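Local atomic coordinates of MdcD (Pseudomonas aeruginosa, PDB entry 5VIP), a protein that serves as the beta subunit of a biotin-independent malonate decarboxylase, and probably works as a carboxy-lyase of the carboxyl transferase family. Residues B[24-29]-B[71-76]; B[83-88]-B[131-136]; B[167-172]-B[248-253]. One frame throughout, in Å; residues are numbered along the deposited sequence.

In the fold
All three contacts belong to the carboxyl transferase domain, and they follow one another along the chain without overlap. Contacts 1 and 2 have centres 20 Å apart and touch where strand 69-76 ends: Ile76 CG2 lies 3.6 Å from Gly83 O, and Ile76 CD1 lies 4.1 Å from Leu85 CD2. Contacts 2 and 3, also 20 Å apart by their centres, approach to about 6 Å between nearest atoms. Helices 126-143 and 162-169 join them, because Leu85 and Ile136 rest on Met163 while Leu169 rests on Ile140. Contacts 1 and 3 lie on opposite sides of the chain's centre, their own centres 23 Å apart and their nearest atoms about 10 Å.

Contact 1. Residues B[24-29]-B[71-76]; sequences ALLDAG and AVLAAI
Leu26 and Leu73 make the central apolar contact, with Leu26 CG 4.0 Å from Leu73 CD1. The two side chains run antiparallel to each other, flank against flank. Leu73 CG stands anti to its own backbone N (chi1 -164°), and from there the CD1 branch reaches the bend between helix and loop. The same CD1 is met by a second leucine through its stem: Leu25 CB lies 4.3 Å away. Nearer the start of the strand the packing is by methyls, Leu26 CD2 meeting Ala71 CB at 4.2 Å. Polar bonding across the two segments is absent, and these apolar approaches account for the contacts within the 162 Å² buried between them. Leu26 is the first residue past helix 18-25 to leave helical backbone angles. Part of the polar hold on this end comes from Asp27, whose two carboxylate oxygens accept the backbone N-H groups of Asp67 and Gly68 in the turn joining strands 59-66 and 69-76; Arg233 NH2 binds Ala24 O. Leu26 also rests on Ala62 and Leu66 of strand 59-66, while Leu25 reaches Leu113 and Leu115 of strand 111-115 and Val232 of helix 229-242; helix end and first loop residue together lie across three adjacent strands.

Contact 2. Residues B[83-88]-B[131-136]; sequences GSLGEV and AAIAEI
Leu85 overlaps two isoleucines of helix 126-143 through a single methyl. Its CD1 stands 4.3 Å from Ile136 CD1, and it also lies 4.4 Å from Ile133 CG1. The partners differ in how they present themselves: Ile136 offers the end of its long branch, Ile133 the methylene inside that branch. With chi1 of -71° in Ile133, CG1 lies anti to the carbonyl carbon, and although the bond to CB does not aim at Leu85, the branch beyond it comes nearer. The isoleucines are three residues apart, about one helical turn, which lets both border the same methyl. A further approach is looser: Gly86 O sits 4.5 Å from Ala132 CB, where the small alanine side chain lets the backbone come near the helix. Gly86 is the N-cap of helix 87-105; its N-H binds Ser89 OG, and the N-H of Glu87 binds Glu125 OE1. Ile136 in turn packs on Ile93 and Leu97 of that helix, while both carboxylate oxygens of Glu135 form salt bridges with another protein's chain. A loop leading from strand 69-76 into a helix packed on a neighbouring helix is consistent with the repeated beta-alpha architecture of the ClpP/crotonase fold.

Contact 3. Residues B[167-172]-B[248-253]; sequences AGLCSY and PRCRRA
The guanidinium of Arg249 approaches the carbonyl of Ser171 obliquely, with NH2 4.5 Å from Ser171 O, too far for a hydrogen bond. Its strongest polar partner is Asp222, which forms a salt bridge to NH2, and NE binds a polar side chain of another protein's chain. The second guanidinium, that of Arg252, has Arg249 CA over the centre of one face, 3.9 Å above the plane, a contact within residues 248-253. Between the segments the closest approach belongs to a sulfur: Cys250 SG is 3.3 Å from Gly168 O. The angle at SG between its CB and that oxygen is about 142°; the contact is close but is not assigned as a hydrogen bond. Gly168 O is also bound by a polar side chain of another protein's chain. SG rests 4.0 Å from Leu169 CA, and Leu169 CD2 comes to 4.1 Å from SG. Cys250 has chi1 -78°, which sets SG beside its backbone N and directs it at Gly168 and Leu169. Behind them lies helix 126-143, where Leu169 packs on Gln137 and Ile140, while residues 248-252, with a short 3-10 turn at 249-250, lie in the connection between helices 229-242 and 253-261, beside strand 172-176.

Contact 1. Residues B[24-29]-B[71-76]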
ATOM      1  N   ALA B  24      17.078 -17.539  13.229  1.00 15.23           N
ATOM      2  CA  ALA B  24      17.977 -16.859  14.157  1.00 15.73           C
ATOM      3  C   ALA B  24      17.217 -15.914  15.092  1.00 15.21           C
ATOM      4  O   ALA B  24      17.601 -15.734  16.254  1.00 17.84           O
ATOM      5  CB  ALA B  24      19.040 -16.099  13.388  1.00 17.79           C
ATOM      6  N   LEU B  25      16.124 -15.336  14.612  1.00 12.94           N
ATOM      7  CA  LEU B  25      15.427 -14.318  15.413  1.00 11.42           C
ATOM      8  C   LEU B  25      14.417 -14.916  16.405  1.00 13.49           C
ATOM      9  O   LEU B  25      14.254 -14.392  17.507  1.00 15.35           O
ATOM     10  CB  LEU B  25      14.726 -13.305  14.505  1.00 12.62           C
ATOM     11  CG  LEU B  25      15.633 -12.362  13.713  1.00 15.22           C
ATOM     12  CD1 LEU B  25      14.804 -11.449  12.792  1.00 12.88           C
ATOM     13  CD2 LEU B  25      16.514 -11.525  14.649  1.00 17.01           C
ATOM     14  N   LEU B  26      13.752 -16.007  16.019  1.00 14.33           N
ATOM     15  CA  LEU B  26      12.740 -16.644  16.876  1.00 12.86           C
ATOM     16  C   LEU B  26      13.427 -17.407  18.001  1.00 15.23           C
ATOM     17  O   LEU B  26      14.571 -17.851  17.833  1.00 13.02           O
ATOM     18  CB  LEU B  26      11.848 -17.573  16.047  1.00 11.24           C
ATOM     19  CG  LEU B  26      10.854 -16.871  15.119  1.00 13.11           C
ATOM     20  CD1 LEU B  26      10.216 -17.833  14.111  1.00 14.18           C
ATOM     21  CD2 LEU B  26       9.785 -16.203  15.954  1.00 14.03           C
ATOM     22  N   ASP B  27      12.758 -17.528  19.150  1.00 14.13           N
ATOM     23  CA  ASP B  27      13.341 -18.236  20.295  1.00 15.26           C
ATOM     24  C   ASP B  27      13.823 -19.622  19.868  1.00 18.28           C
ATOM     25  O   ASP B  27      13.175 -20.290  19.056  1.00 14.67           O
ATOM     26  CB  ASP B  27      12.334 -18.383  21.457  1.00 16.42           C
ATOM     27  CG  ASP B  27      11.915 -17.045  22.081  1.00 20.69           C
ATOM     28  OD1 ASP B  27      12.467 -15.979  21.718  1.00 20.00           O
ATOM     29  OD2 ASP B  27      11.009 -17.071  22.950  1.00 20.18           O
ATOM     30  N   ALA B  28      14.959 -20.052  20.415  1.00 15.25           N
ATOM     31  CA  ALA B  28      15.534 -21.346  20.077  1.00 17.15           C
ATOM     32  C   ALA B  28      14.547 -22.479  20.332  1.00 18.77           C
ATOM     33  O   ALA B  28      13.898 -22.534  21.381  1.00 18.76           O
ATOM     34  CB  ALA B  28      16.827 -21.582  20.862  1.00 22.37           C
ATOM     35  N   GLY B  29      14.438 -23.378  19.356  1.00 15.45           N
ATOM     36  CA  GLY B  29      13.494 -24.486  19.431  1.00 17.34           C
ATOM     37  C   GLY B  29      12.039 -24.157  19.115  1.00 21.18           C
ATOM     38  O   GLY B  29      11.201 -25.061  19.143  1.00 19.47           O
ATOM     39  N   ALA B  71       4.238 -15.534  18.048  1.00 14.03           N
ATOM     40  CA  ALA B  71       4.746 -14.711  16.962  1.00 12.88           C
ATOM     41  C   ALA B  71       4.596 -15.391  15.600  1.00 13.73           C
ATOM     42  O   ALA B  71       4.502 -16.627  15.491  1.00 11.59           O
ATOM     43  CB  ALA B  71       6.212 -14.367  17.207  1.00 14.14           C
ATOM     44  N   VAL B  72       4.553 -14.560  14.564  1.00 11.00           N
ATOM     45  CA  VAL B  72       4.649 -15.030  13.199  1.00 12.75           C
ATOM     46  C   VAL B  72       5.671 -14.128  12.519  1.00 12.55           C
ATOM     47  O   VAL B  72       5.783 -12.938  12.829  1.00 11.38           O
ATOM     48  CB  VAL B  72       3.287 -14.995  12.464  1.00 12.91           C
ATOM     49  CG1 VAL B  72       2.731 -13.575  12.407  1.00 12.75           C
ATOM     50  CG2 VAL B  72       3.402 -15.611  11.038  1.00 13.24           C
ATOM     51  N   LEU B  73       6.443 -14.712  11.620  1.00 11.28           N
ATOM     52  CA  LEU B  73       7.523 -14.008  10.961  1.00 12.39           C
ATOM     53  C   LEU B  73       7.351 -14.247   9.474  1.00 12.57           C
ATOM     54  O   LEU B  73       7.186 -15.389   9.057  1.00 14.97           O
ATOM     55  CB  LEU B  73       8.881 -14.531  11.469  1.00 14.61           C
ATOM     56  CG  LEU B  73      10.167 -13.753  11.236  1.00 15.51           C
ATOM     57  CD1 LEU B  73      11.241 -14.189  12.235  1.00 16.67           C
ATOM     58  CD2 LEU B  73      10.658 -13.954   9.811  1.00 15.49           C
ATOM     59  N   ALA B  74       7.325 -13.183   8.673  1.00 11.87           N
ATOM     60  CA  ALA B  74       7.376 -13.352   7.233  1.00 13.83           C
ATOM     61  C   ALA B  74       8.670 -12.734   6.740  1.00 15.45           C
ATOM     62  O   ALA B  74       8.951 -11.573   7.030  1.00 14.81           O
ATOM     63  CB  ALA B  74       6.145 -12.713   6.542  1.00 12.75           C
ATOM     64  N   ALA B  75       9.461 -13.514   6.007  1.00 13.25           N
ATOM     65  CA  ALA B  75      10.747 -13.054   5.502  1.00 12.05           C
ATOM     66  C   ALA B  75      10.821 -13.279   3.997  1.00 17.64           C
ATOM     67  O   ALA B  75      10.626 -14.396   3.522  1.00 19.06           O
ATOM     68  CB  ALA B  75      11.891 -13.767   6.194  1.00 14.41           C
ATOM     69  N   ILE B  76      11.106 -12.217   3.254  1.00 15.78           N
ATOM     70  CA  ILE B  76      11.206 -12.324   1.802  1.00 19.06           C
ATOM     71  C   ILE B  76      12.646 -12.624   1.428  1.00 19.45           C
ATOM     72  O   ILE B  76      13.582 -12.016   1.955  1.00 19.15           O
ATOM     73  CB  ILE B  76      10.719 -11.041   1.107  1.00 19.22           C
ATOM     74  CG1 ILE B  76       9.292 -10.724   1.567  1.00 20.23           C
ATOM     75  CG2 ILE B  76      10.796 -11.193  -0.414  1.00 21.06           C
ATOM     76  CD1 ILE B  76       8.763  -9.380   1.100  1.00 19.93           C
TER

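Contact 2. Residues B[83-88]-B[131-136]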
ATOM      1  N   GLY B  83      13.333 -10.727  -4.695  1.00 22.90           N
ATOM      2  CA  GLY B  83      12.272 -10.611  -3.710  1.00 24.27           C
ATOM      3  C   GLY B  83      10.972 -10.055  -4.277  1.00 26.20           C
ATOM      4  O   GLY B  83      10.138  -9.529  -3.541  1.00 24.00           O
ATOM      5  N   SER B  84      10.793 -10.164  -5.592  1.00 24.36           N
ATOM      6  CA  SER B  84       9.551  -9.735  -6.227  1.00 26.26           C
ATOM      7  C   SER B  84       8.378 -10.583  -5.766  1.00 24.81           C
ATOM      8  O   SER B  84       8.477 -11.805  -5.719  1.00 27.57           O
ATOM      9  CB  SER B  84       9.672  -9.813  -7.748  1.00 28.29           C
ATOM     10  OG  SER B  84      10.872  -9.202  -8.179  1.00 39.57           O
ATOM     11  N   LEU B  85       7.266  -9.936  -5.434  1.00 24.39           N
ATOM     12  CA  LEU B  85       6.106 -10.648  -4.913  1.00 23.91           C
ATOM     13  C   LEU B  85       5.129 -11.057  -6.014  1.00 28.02           C
ATOM     14  O   LEU B  85       4.884 -10.303  -6.956  1.00 24.45           O
ATOM     15  CB  LEU B  85       5.378  -9.795  -3.869  1.00 24.63           C
ATOM     16  CG  LEU B  85       6.107  -9.623  -2.528  1.00 25.63           C
ATOM     17  CD1 LEU B  85       5.265  -8.799  -1.583  1.00 27.02           C
ATOM     18  CD2 LEU B  85       6.429 -10.971  -1.903  1.00 25.36           C
ATOM     19  N   GLY B  86       4.579 -12.258  -5.884  1.00 24.80           N
ATOM     20  CA  GLY B  86       3.557 -12.731  -6.795  1.00 26.94           C
ATOM     21  C   GLY B  86       2.309 -13.062  -6.012  1.00 22.06           C
ATOM     22  O   GLY B  86       2.164 -12.637  -4.861  1.00 22.19           O
ATOM     23  N   GLU B  87       1.410 -13.827  -6.624  1.00 20.24           N
ATOM     24  CA  GLU B  87       0.157 -14.199  -5.978  1.00 21.83           C
ATOM     25  C   GLU B  87       0.372 -15.037  -4.704  1.00 21.44           C
ATOM     26  O   GLU B  87      -0.187 -14.741  -3.649  1.00 18.62           O
ATOM     27  CB  GLU B  87      -0.740 -14.975  -6.940  1.00 19.99           C
ATOM     28  CG  GLU B  87      -2.119 -15.197  -6.364  1.00 20.09           C
ATOM     29  CD  GLU B  87      -2.990 -16.121  -7.193  1.00 28.57           C
ATOM     30  OE1 GLU B  87      -2.521 -16.606  -8.245  1.00 25.68           O
ATOM     31  OE2 GLU B  87      -4.144 -16.362  -6.775  1.00 28.45           O
ATOM     32  N   VAL B  88       1.182 -16.086  -4.809  1.00 21.11           N
ATOM     33  CA  VAL B  88       1.373 -16.988  -3.679  1.00 19.79           C
ATOM     34  C   VAL B  88       2.194 -16.336  -2.567  1.00 16.84           C
ATOM     35  O   VAL B  88       1.756 -16.319  -1.420  1.00 19.65           O
ATOM     36  CB  VAL B  88       2.030 -18.304  -4.116  1.00 17.58           C
ATOM     37  CG1 VAL B  88       2.496 -19.108  -2.904  1.00 17.18           C
ATOM     38  CG2 VAL B  88       1.029 -19.126  -4.938  1.00 23.36           C
ATOM     39  N   ALA B 131      -2.388  -6.444  -5.899  1.00 15.75           N
ATOM     40  CA  ALA B 131      -3.568  -6.682  -5.073  1.00 14.94           C
ATOM     41  C   ALA B 131      -3.157  -7.270  -3.721  1.00 15.84           C
ATOM     42  O   ALA B 131      -3.711  -6.895  -2.679  1.00 14.40           O
ATOM     43  CB  ALA B 131      -4.545  -7.610  -5.790  1.00 17.55           C
ATOM     44  N   ALA B 132      -2.174  -8.167  -3.733  1.00 15.33           N
ATOM     45  CA  ALA B 132      -1.686  -8.776  -2.494  1.00 16.16           C
ATOM     46  C   ALA B 132      -1.032  -7.744  -1.582  1.00 13.90           C
ATOM     47  O   ALA B 132      -1.144  -7.823  -0.366  1.00 13.28           O
ATOM     48  CB  ALA B 132      -0.710  -9.894  -2.804  1.00 20.19           C
ATOM     49  N   ILE B 133      -0.329  -6.789  -2.177  1.00 12.74           N
ATOM     50  CA  ILE B 133       0.271  -5.718  -1.398  1.00 13.57           C
ATOM     51  C   ILE B 133      -0.829  -4.893  -0.722  1.00 12.52           C
ATOM     52  O   ILE B 133      -0.685  -4.491   0.427  1.00 13.76           O
ATOM     53  CB  ILE B 133       1.186  -4.834  -2.271  1.00 13.03           C
ATOM     54  CG1 ILE B 133       2.461  -5.617  -2.632  1.00 16.07           C
ATOM     55  CG2 ILE B 133       1.557  -3.538  -1.552  1.00 13.56           C
ATOM     56  CD1 ILE B 133       3.432  -4.869  -3.541  1.00 19.76           C
ATOM     57  N   ALA B 134      -1.930  -4.648  -1.426  1.00 12.71           N
ATOM     58  CA  ALA B 134      -3.032  -3.915  -0.806  1.00 12.91           C
ATOM     59  C   ALA B 134      -3.612  -4.714   0.364  1.00 14.55           C
ATOM     60  O   ALA B 134      -4.008  -4.140   1.384  1.00 15.82           O
ATOM     61  CB  ALA B 134      -4.115  -3.594  -1.830  1.00 13.62           C
ATOM     62  N   GLU B 135      -3.633  -6.036   0.236  1.00 12.83           N
ATOM     63  CA  GLU B 135      -4.124  -6.896   1.312  1.00 14.30           C
ATOM     64  C   GLU B 135      -3.156  -6.966   2.482  1.00 14.13           C
ATOM     65  O   GLU B 135      -3.583  -7.042   3.635  1.00 14.00           O
ATOM     66  CB  GLU B 135      -4.406  -8.320   0.796  1.00 14.78           C
ATOM     67  CG  GLU B 135      -5.681  -8.405  -0.029  1.00 19.63           C
ATOM     68  CD  GLU B 135      -5.787  -9.668  -0.862  1.00 29.84           C
ATOM     69  OE1 GLU B 135      -4.963 -10.597  -0.678  1.00 25.89           O
ATOM     70  OE2 GLU B 135      -6.705  -9.723  -1.716  1.00 33.57           O
ATOM     71  N   ILE B 136      -1.858  -6.978   2.182  1.00 11.50           N
ATOM     72  CA  ILE B 136      -0.839  -6.895   3.222  1.00 11.55           C
ATOM     73  C   ILE B 136      -0.961  -5.590   3.995  1.00 13.08           C
ATOM     74  O   ILE B 136      -0.896  -5.568   5.230  1.00 10.81           O
ATOM     75  CB  ILE B 136       0.571  -7.018   2.611  1.00 11.57           C
ATOM     76  CG1 ILE B 136       0.742  -8.434   2.059  1.00 12.67           C
ATOM     77  CG2 ILE B 136       1.637  -6.653   3.641  1.00 11.73           C
ATOM     78  CD1 ILE B 136       1.832  -8.590   1.017  1.00 14.74           C
TER

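Contact 3. Residues B[167-172]-B[248-253]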
ATOM      1  N   ALA B 167       6.036  -0.869   4.733  1.00 15.54           N
ATOM      2  CA  ALA B 167       7.014  -0.553   5.769  1.00 14.25           C
ATOM      3  C   ALA B 167       6.612   0.742   6.486  1.00 15.53           C
ATOM      4  O   ALA B 167       6.676   0.839   7.717  1.00 15.80           O
ATOM      5  CB  ALA B 167       8.417  -0.431   5.161  1.00 15.80           C
ATOM      6  N   GLY B 168       6.174   1.727   5.707  1.00 13.92           N
ATOM      7  CA  GLY B 168       5.744   3.008   6.252  1.00 12.82           C
ATOM      8  C   GLY B 168       4.523   2.895   7.160  1.00 16.61           C
ATOM      9  O   GLY B 168       4.290   3.777   7.981  1.00 14.15           O
ATOM     10  N   LEU B 169       3.738   1.822   7.012  1.00 12.85           N
ATOM     11  CA  LEU B 169       2.602   1.584   7.910  1.00 11.26           C
ATOM     12  C   LEU B 169       3.015   0.942   9.221  1.00 13.48           C
ATOM     13  O   LEU B 169       2.307   1.074  10.222  1.00 14.44           O
ATOM     14  CB  LEU B 169       1.569   0.667   7.270  1.00 14.21           C
ATOM     15  CG  LEU B 169       0.926   1.132   5.979  1.00 12.37           C
ATOM     16  CD1 LEU B 169       0.232  -0.074   5.366  1.00 14.48           C
ATOM     17  CD2 LEU B 169      -0.062   2.235   6.278  1.00 11.13           C
ATOM     18  N   CYS B 170       4.121   0.203   9.210  1.00 11.59           N
ATOM     19  CA  CYS B 170       4.527  -0.570  10.391  1.00 11.71           C
ATOM     20  C   CYS B 170       4.866   0.338  11.572  1.00 13.35           C
ATOM     21  O   CYS B 170       5.459   1.406  11.379  1.00 12.30           O
ATOM     22  CB  CYS B 170       5.735  -1.454  10.057  1.00 13.41           C
ATOM     23  SG  CYS B 170       5.302  -2.838   8.954  1.00 15.70           S
ATOM     24  N   SER B 171       4.507  -0.095  12.781  1.00 11.71           N
ATOM     25  CA  SER B 171       4.792   0.666  14.006  1.00 13.88           C
ATOM     26  C   SER B 171       6.255   1.041  14.156  1.00 16.17           C
ATOM     27  O   SER B 171       6.588   2.164  14.543  1.00 13.31           O
ATOM     28  CB  SER B 171       4.370  -0.134  15.252  1.00 13.60           C
ATOM     29  OG  SER B 171       2.955  -0.278  15.312  1.00 15.48           O
ATOM     30  N   TYR B 172       7.136   0.085  13.876  1.00 11.86           N
ATOM     31  CA  TYR B 172       8.568   0.333  14.017  1.00 14.39           C
ATOM     32  C   TYR B 172       9.321  -0.183  12.811  1.00 14.15           C
ATOM     33  O   TYR B 172       9.056  -1.289  12.351  1.00 14.46           O
ATOM     34  CB  TYR B 172       9.118  -0.325  15.292  1.00 11.58           C
ATOM     35  CG  TYR B 172       8.383   0.128  16.525  1.00 14.16           C
ATOM     36  CD1 TYR B 172       8.519   1.433  16.992  1.00 12.88           C
ATOM     37  CD2 TYR B 172       7.512  -0.727  17.188  1.00 14.46           C
ATOM     38  CE1 TYR B 172       7.819   1.866  18.121  1.00 14.63           C
ATOM     39  CE2 TYR B 172       6.811  -0.311  18.318  1.00 13.11           C
ATOM     40  CZ  TYR B 172       6.972   0.986  18.777  1.00 16.55           C
ATOM     41  OH  TYR B 172       6.270   1.388  19.896  1.00 13.51           O
ATOM     42  N   PRO B 248       2.418   7.498  15.900  1.00 20.41           N
ATOM     43  CA  PRO B 248       3.259   7.007  14.804  1.00 21.29           C
ATOM     44  C   PRO B 248       3.260   7.979  13.620  1.00 23.03           C
ATOM     45  O   PRO B 248       2.383   8.843  13.552  1.00 21.28           O
ATOM     46  CB  PRO B 248       2.604   5.674  14.439  1.00 22.65           C
ATOM     47  CG  PRO B 248       1.167   5.864  14.800  1.00 25.29           C
ATOM     48  CD  PRO B 248       1.169   6.727  16.037  1.00 21.97           C
ATOM     49  N   ARG B 249       4.225   7.829  12.715  1.00 20.06           N
ATOM     50  CA  ARG B 249       4.408   8.755  11.600  1.00 19.32           C
ATOM     51  C   ARG B 249       3.152   8.911  10.741  1.00 19.40           C
ATOM     52  O   ARG B 249       2.857  10.010  10.288  1.00 21.93           O
ATOM     53  CB  ARG B 249       5.589   8.314  10.723  1.00 18.49           C
ATOM     54  CG  ARG B 249       6.967   8.598  11.342  1.00 23.15           C
ATOM     55  CD  ARG B 249       8.107   8.037  10.496  1.00 20.98           C
ATOM     56  NE  ARG B 249       8.115   6.581  10.527  1.00 19.94           N
ATOM     57  CZ  ARG B 249       8.763   5.854  11.431  1.00 20.91           C
ATOM     58  NH1 ARG B 249       9.474   6.448  12.387  1.00 16.47           N
ATOM     59  NH2 ARG B 249       8.698   4.530  11.384  1.00 19.17           N
ATOM     60  N   CYS B 250       2.399   7.831  10.550  1.00 18.05           N
ATOM     61  CA  CYS B 250       1.186   7.867   9.712  1.00 20.81           C
ATOM     62  C   CYS B 250       0.094   8.797  10.248  1.00 24.09           C
ATOM     63  O   CYS B 250      -0.788   9.236   9.503  1.00 23.25           O
ATOM     64  CB  CYS B 250       0.593   6.457   9.565  1.00 21.34           C
ATOM     65  SG  CYS B 250       1.457   5.437   8.378  1.00 22.73           S
ATOM     66  N   ARG B 251       0.145   9.080  11.545  1.00 23.90           N
ATOM     67  CA  ARG B 251      -0.854   9.940  12.172  1.00 24.19           C
ATOM     68  C   ARG B 251      -0.408  11.394  12.230  1.00 27.67           C
ATOM     69  O   ARG B 251      -1.012  12.196  12.935  1.00 32.25           O
ATOM     70  CB  ARG B 251      -1.156   9.461  13.586  1.00 22.40           C
ATOM     71  CG  ARG B 251      -1.619   8.016  13.673  1.00 32.39           C
ATOM     72  CD  ARG B 251      -3.046   7.839  13.170  1.00 33.39           C
ATOM     73  NE  ARG B 251      -3.759   6.895  14.026  1.00 42.02           N
ATOM     74  CZ  ARG B 251      -4.796   7.216  14.790  1.00 38.84           C
ATOM     75  NH1 ARG B 251      -5.268   8.456  14.777  1.00 44.72           N
ATOM     76  NH2 ARG B 251      -5.375   6.293  15.547  1.00 38.34           N
ATOM     77  N   ARG B 252       0.647  11.740  11.499  1.00 22.58           N
ATOM     78  CA  ARG B 252       1.210  13.080  11.617  1.00 25.11           C
ATOM     79  C   ARG B 252       1.087  13.886  10.328  1.00 23.61           C
ATOM     80  O   ARG B 252       1.923  14.742  10.048  1.00 22.96           O
ATOM     81  CB  ARG B 252       2.675  12.995  12.041  1.00 22.13           C
ATOM     82  CG  ARG B 252       2.880  12.161  13.286  1.00 25.75           C
ATOM     83  CD  ARG B 252       4.047  12.658  14.092  1.00 32.32           C
ATOM     84  NE  ARG B 252       5.339  12.368  13.480  1.00 34.80           N
ATOM     85  CZ  ARG B 252       6.147  11.387  13.881  1.00 39.31           C
ATOM     86  NH1 ARG B 252       5.788  10.589  14.884  1.00 35.32           N
ATOM     87  NH2 ARG B 252       7.320  11.203  13.284  1.00 35.49           N
ATOM     88  N   ALA B 253       0.038  13.615   9.562  1.00 20.20           N
ATOM     89  CA  ALA B 253      -0.140  14.240   8.252  1.00 21.77           C
ATOM     90  C   ALA B 253      -0.122  15.771   8.316  1.00 27.59           C
ATOM     91  O   ALA B 253       0.546  16.420   7.504  1.00 27.13           O
ATOM     92  CB  ALA B 253      -1.446  13.751   7.606  1.00 24.84           C
TER